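Local coordinates for protein putative amidohydrolase (Unidentified, PDB 3FEQ) that probably hydrolyses dipeptides ending in proline, as a zinc-dependent prolidase of the amidohydrolase superfamily, at residues Phe61-Val66 against Ala330-Glu335; Ser104-Gly109 against Tyr227-Ala232. One frame throughout, in Å; residues are numbered along the deposited sequence.

Contact 1 of 2, residues Phe61-Val66 against Ala330-Glu335. With ZN (zinc ion), chain U.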
loop_
_atom_site.group_PDB
_atom_site.type_symbol
_atom_site.label_atom_id
_atom_site.label_comp_id
_atom_site.label_asym_id
_atom_site.label_seq_id
_atom_site.Cartn_x
_atom_site.Cartn_y
_atom_site.Cartn_z
ATOM N N PHE C 61 5.838 40.184 -28.839
ATOM C CA PHE C 61 5.627 38.913 -29.497
ATOM C C PHE C 61 5.135 37.849 -28.528
ATOM O O PHE C 61 5.496 37.846 -27.352
ATOM C CB PHE C 61 6.899 38.422 -30.159
ATOM C CG PHE C 61 7.602 39.451 -30.977
ATOM C CD1 PHE C 61 6.902 40.297 -31.823
ATOM C CD2 PHE C 61 8.987 39.516 -30.964
ATOM C CE1 PHE C 61 7.572 41.226 -32.597
ATOM C CE2 PHE C 61 9.659 40.433 -31.736
ATOM C CZ PHE C 61 8.949 41.298 -32.553
ATOM N N ILE C 62 4.329 36.932 -29.053
ATOM C CA ILE C 62 3.836 35.789 -28.316
ATOM C C ILE C 62 4.304 34.513 -28.990
ATOM O O ILE C 62 4.075 34.317 -30.180
ATOM C CB ILE C 62 2.321 35.765 -28.322
ATOM C CG1 ILE C 62 1.768 37.143 -27.957
ATOM C CG2 ILE C 62 1.803 34.641 -27.420
ATOM C CD1 ILE C 62 0.273 37.252 -28.085
ATOM N N ASP C 63 4.944 33.640 -28.224
ATOM C CA ASP C 63 5.403 32.350 -28.734
ATOM C C ASP C 63 4.521 31.222 -28.219
ATOM O O ASP C 63 4.392 31.028 -27.005
ATOM C CB ASP C 63 6.841 32.098 -28.306
ATOM C CG ASP C 63 7.473 30.959 -29.052
ATOM O OD1 ASP C 63 6.761 29.980 -29.388
ATOM O OD2 ASP C 63 8.696 31.051 -29.301
ATOM N N CYS C 64 3.947 30.457 -29.141
ATOM C CA CYS C 64 2.865 29.562 -28.789
ATOM C C CYS C 64 3.327 28.156 -28.488
ATOM O O CYS C 64 2.498 27.288 -28.214
ATOM C CB CYS C 64 1.838 29.496 -29.914
ATOM S SG CYS C 64 1.008 31.028 -30.220
ATOM N N HIS C 65 4.634 27.917 -28.594
ATOM C CA HIS C 65 5.207 26.636 -28.189
ATOM C C HIS C 65 6.647 26.794 -27.687
ATOM O O HIS C 65 7.586 26.802 -28.471
ATOM C CB HIS C 65 5.132 25.638 -29.354
ATOM C CG HIS C 65 5.238 24.201 -28.946
ATOM N ND1 HIS C 65 4.182 23.319 -29.032
ATOM C CD2 HIS C 65 6.287 23.485 -28.474
ATOM C CE1 HIS C 65 4.576 22.123 -28.622
ATOM N NE2 HIS C 65 5.850 22.198 -28.273
ATOM N N VAL C 66 6.814 26.926 -26.375
ATOM C CA VAL C 66 8.144 26.837 -25.753
ATOM C C VAL C 66 8.191 25.781 -24.651
ATOM O O VAL C 66 7.155 25.383 -24.122
ATOM C CB VAL C 66 8.575 28.171 -25.129
ATOM C CG1 VAL C 66 8.745 29.228 -26.189
ATOM C CG2 VAL C 66 7.580 28.607 -24.105
ATOM N N ALA C 330 18.792 29.962 -28.312
ATOM C CA ALA C 330 19.205 31.229 -28.884
ATOM C C ALA C 330 18.596 31.487 -30.256
ATOM O O ALA C 330 18.435 32.634 -30.656
ATOM C CB ALA C 330 20.714 31.291 -28.957
ATOM N N PHE C 331 18.211 30.427 -30.958
ATOM C CA PHE C 331 17.779 30.553 -32.350
ATOM C C PHE C 331 16.312 30.944 -32.496
ATOM O O PHE C 331 15.776 30.927 -33.599
ATOM C CB PHE C 331 18.057 29.260 -33.121
ATOM C CG PHE C 331 19.512 28.893 -33.185
ATOM C CD1 PHE C 331 19.963 27.709 -32.632
ATOM C CD2 PHE C 331 20.433 29.742 -33.784
ATOM C CE1 PHE C 331 21.305 27.374 -32.672
ATOM C CE2 PHE C 331 21.776 29.423 -33.812
ATOM C CZ PHE C 331 22.212 28.233 -33.263
ATOM N N GLN C 332 15.688 31.330 -31.387
ATOM C CA GLN C 332 14.238 31.516 -31.294
ATOM C C GLN C 332 13.639 32.386 -32.402
ATOM O O GLN C 332 12.566 32.074 -32.945
ATOM C CB GLN C 332 13.868 32.096 -29.919
ATOM C CG GLN C 332 12.390 32.020 -29.551
ATOM C CD GLN C 332 12.110 32.720 -28.234
ATOM O OE1 GLN C 332 12.942 33.494 -27.742
ATOM N NE2 GLN C 332 10.949 32.442 -27.643
ATOM N N SER C 333 14.320 33.488 -32.708
ATOM C CA SER C 333 13.725 34.535 -33.530
ATOM C C SER C 333 13.791 34.164 -34.994
ATOM O O SER C 333 12.995 34.646 -35.799
ATOM C CB SER C 333 14.425 35.864 -33.285
ATOM O OG SER C 333 14.339 36.199 -31.915
ATOM N N GLY C 334 14.709 33.254 -35.311
ATOM C CA GLY C 334 14.891 32.746 -36.662
ATOM C C GLY C 334 13.636 32.189 -37.295
ATOM O O GLY C 334 13.529 32.153 -38.519
ATOM N N GLU C 335 12.680 31.766 -36.469
ATOM C CA GLU C 335 11.417 31.223 -36.965
ATOM C C GLU C 335 10.620 32.251 -37.784
ATOM O O GLU C 335 9.898 31.888 -38.707
ATOM C CB GLU C 335 10.589 30.624 -35.817
ATOM C CG GLU C 335 9.171 30.154 -36.184
ATOM C CD GLU C 335 9.117 28.765 -36.809
ATOM O OE1 GLU C 335 8.125 28.470 -37.513
ATOM O OE2 GLU C 335 10.053 27.967 -36.599
HETATM ZN ZN ZN U . 7.085 20.185 -27.335
#
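The carboxylate of Asp63 and the carboxamide of Gln332 meet at their edges, their planes 31° apart, with neither group lying over the face of the other. Gln332 NE2 donates to Asp63 OD2 at 3.1 Å along a fairly straight path (161° at the hydrogen). The oxygen lies close to the amide plane, but the donor reaches it on its anti side, 24° out of the carboxylate plane. Ser322 also bonds to OD2. Gln332 makes this approach with an extended chain, CG anti to the backbone N, and its OE1 accepts from Arg100, the amide serving as donor and acceptor at once. Val66 CG1 brushes the amide at a distance, 4.2 Å from Gln332 NE2. Asp63 lies on strand 56-66 of a TIM-barrel amidohydrolase, two residues before His65, the first histidine of the His-x-His metal motif, and the 3-10 segment 330-333 comes up against it. Asp63 OD1 turns back to accept from His65 N at 3.1 Å, an Asx turn that spans the corner the chain makes at Cys64 and His65. The His65 ring holds a zinc ion at its edge and in its plane, NE2 to zinc 2.5 Å, while ND1 is hydrogen-bonded to Glu250, which helps set the ring's rotation.

Contact 2 of 2, residues Ser104-Gly109 against Tyr227-Ala232. With ZN (zinc ion), chain V.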
loop_
_atom_site.group_PDB
_atom_site.type_symbol
_atom_site.label_atom_id
_atom_site.label_comp_id
_atom_site.label_asym_id
_atom_site.label_seq_id
_atom_site.Cartn_x
_atom_site.Cartn_y
_atom_site.Cartn_z
ATOM N N SER C 104 4.989 37.346 -24.160
ATOM C CA SER C 104 4.111 36.279 -23.729
ATOM C C SER C 104 4.598 35.000 -24.377
ATOM O O SER C 104 5.144 35.038 -25.470
ATOM C CB SER C 104 2.675 36.590 -24.142
ATOM O OG SER C 104 2.206 37.764 -23.484
ATOM N N VAL C 105 4.531 33.893 -23.646
ATOM C CA VAL C 105 4.855 32.574 -24.194
ATOM C C VAL C 105 3.874 31.569 -23.655
ATOM O O VAL C 105 3.459 31.670 -22.497
ATOM C CB VAL C 105 6.269 32.065 -23.812
ATOM C CG1 VAL C 105 7.344 32.752 -24.623
ATOM C CG2 VAL C 105 6.519 32.189 -22.329
ATOM N N ARG C 106 3.497 30.615 -24.501
ATOM C CA ARG C 106 2.682 29.491 -24.078
ATOM C C ARG C 106 3.577 28.285 -23.908
ATOM O O ARG C 106 3.989 27.692 -24.893
ATOM C CB ARG C 106 1.626 29.181 -25.124
ATOM C CG ARG C 106 0.546 28.250 -24.654
ATOM C CD ARG C 106 -0.499 28.077 -25.737
ATOM N NE ARG C 106 0.046 27.404 -26.909
ATOM C CZ ARG C 106 -0.676 26.666 -27.749
ATOM N NH1 ARG C 106 -1.992 26.517 -27.566
ATOM N NH2 ARG C 106 -0.081 26.076 -28.779
ATOM N N ASP C 107 3.878 27.937 -22.658
ATOM C CA ASP C 107 4.714 26.786 -22.336
ATOM C C ASP C 107 3.974 25.482 -22.602
ATOM O O ASP C 107 2.805 25.338 -22.254
ATOM C CB ASP C 107 5.154 26.838 -20.869
ATOM C CG ASP C 107 6.208 25.793 -20.534
ATOM O OD1 ASP C 107 5.841 24.710 -20.024
ATOM O OD2 ASP C 107 7.402 26.066 -20.774
ATOM N N ALA C 108 4.665 24.534 -23.225
ATOM C CA ALA C 108 4.023 23.325 -23.720
ATOM C C ALA C 108 4.385 22.155 -22.827
ATOM O O ALA C 108 4.674 21.072 -23.296
ATOM C CB ALA C 108 4.429 23.054 -25.177
ATOM N N GLY C 109 4.367 22.388 -21.523
ATOM C CA GLY C 109 4.696 21.346 -20.561
ATOM C C GLY C 109 6.050 21.577 -19.935
ATOM O O GLY C 109 7.029 21.763 -20.637
ATOM N N TYR C 227 -8.947 24.906 -23.496
ATOM C CA TYR C 227 -8.838 24.015 -24.636
ATOM C C TYR C 227 -7.636 23.059 -24.481
ATOM O O TYR C 227 -6.797 23.220 -23.601
ATOM C CB TYR C 227 -8.645 24.851 -25.909
ATOM C CG TYR C 227 -7.382 25.687 -25.869
ATOM C CD1 TYR C 227 -6.200 25.224 -26.420
ATOM C CD2 TYR C 227 -7.353 26.903 -25.210
ATOM C CE1 TYR C 227 -5.026 25.968 -26.350
ATOM C CE2 TYR C 227 -6.180 27.644 -25.137
ATOM C CZ TYR C 227 -5.019 27.161 -25.701
ATOM O OH TYR C 227 -3.855 27.895 -25.617
ATOM N N VAL C 228 -7.537 22.104 -25.392
ATOM C CA VAL C 228 -6.427 21.174 -25.454
ATOM C C VAL C 228 -5.544 21.512 -26.654
ATOM O O VAL C 228 -6.038 21.693 -27.765
ATOM C CB VAL C 228 -6.954 19.746 -25.661
ATOM C CG1 VAL C 228 -5.849 18.815 -26.111
ATOM C CG2 VAL C 228 -7.596 19.248 -24.420
ATOM N N MET C 229 -4.240 21.611 -26.423
ATOM C CA MET C 229 -3.262 21.628 -27.509
ATOM C C MET C 229 -2.678 20.231 -27.643
ATOM O O MET C 229 -2.583 19.508 -26.658
ATOM C CB MET C 229 -2.156 22.662 -27.251
ATOM C CG MET C 229 -1.470 22.590 -25.884
ATOM S SD MET C 229 -0.419 24.025 -25.592
ATOM C CE MET C 229 0.908 23.574 -26.682
ATOM N N ALA C 230 -2.287 19.846 -28.851
ATOM C CA ALA C 230 -2.005 18.444 -29.124
ATOM C C ALA C 230 -0.873 18.247 -30.114
ATOM O O ALA C 230 -0.864 18.815 -31.200
ATOM C CB ALA C 230 -3.260 17.738 -29.606
ATOM N N HIS C 231 0.084 17.421 -29.730
ATOM C CA HIS C 231 1.276 17.214 -30.524
ATOM C C HIS C 231 0.970 16.099 -31.516
ATOM O O HIS C 231 0.539 15.014 -31.125
ATOM C CB HIS C 231 2.441 16.858 -29.594
ATOM C CG HIS C 231 3.575 16.158 -30.272
ATOM N ND1 HIS C 231 4.801 16.756 -30.471
ATOM C CD2 HIS C 231 3.699 14.888 -30.721
ATOM C CE1 HIS C 231 5.618 15.900 -31.055
ATOM N NE2 HIS C 231 4.973 14.758 -31.220
ATOM N N ALA C 232 1.147 16.383 -32.801
ATOM C CA ALA C 232 0.790 15.425 -33.855
ATOM C C ALA C 232 1.537 15.748 -35.126
ATOM O O ALA C 232 1.671 16.915 -35.477
ATOM C CB ALA C 232 -0.730 15.416 -34.115
HETATM ZN ZN ZN V . 5.729 18.385 -29.155
#
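Arg106 reaches from strand 102-107 toward Tyr227 and Met229, whose side chains come to meet it from the opposite direction. Its chain leaves the backbone with CG anti to N and bends at CD (chi3 66°), which turns the guanidinium so that one face receives Met229 and one edge receives Tyr227. At that edge NH1 donates to Tyr227 OH over 3.0 Å; the bond is nearly straight, and the hydroxyl oxygen lies almost in the guanidinium plane. NH1 also lies in the plane of the tyrosine ring, at its CE1 edge; the two flat groups are nearly coplanar, 27° apart, and do not stack. Tyrosine suits this place because its rigid ring carries a hydroxyl across to the arginine.

Met229 supplies the face. CG lies between the backbone N and carbonyl carbon (chi1 51°), and a bend at chi3 lays the thioether across the planar group: SD stands over its centre, 3.4 Å from Arg106 CZ, and CE reaches NH2. The same methyl meets Ala108 CB at 3.9 Å, where a small residue fits beside the metal centre. Strands 102-107 and 228-234 are TIM-barrel strands, and from them Arg106 and Met229 point at each other across the interior. Two residues beyond Met229, His231 binds a zinc ion through ND1 at 2.3 Å, and its NE2 donates to Gly195 O.

All three nitrogens of the buried guanidinium are engaged: NE with Cys64 O, NH2 in a salt bridge with Glu250, and NH1 with Tyr227. A cation buried so deeply probably depends on the Glu250 carboxylate to offset its charge, while the polarisable sulfur offers a compatible surface to its face.

How the contacts relate
After the N-terminal strands between residues 5 and 51 the chain enters strand 56-66, then strand 102-107 beside it in parallel, and later strand 228-234, on another part of the barrel wall, before reaching the loop that precedes helix 335-340. Contact 2 closes a loop of 117 residues between 104-109 and 227-232; contact 1 closes a longer one of 263 residues that encloses it, so the two nest and do not cross. Their centres lie about 13 Å apart. They join directly where Asp63 O lies 2.7 Å from Arg106 N and Val66 O 2.8 Å from Ala108 N, both probable hydrogen bonds. Contact 1 thus ties the late loop to strand 56-66, while contact 2 spans the barrel interior.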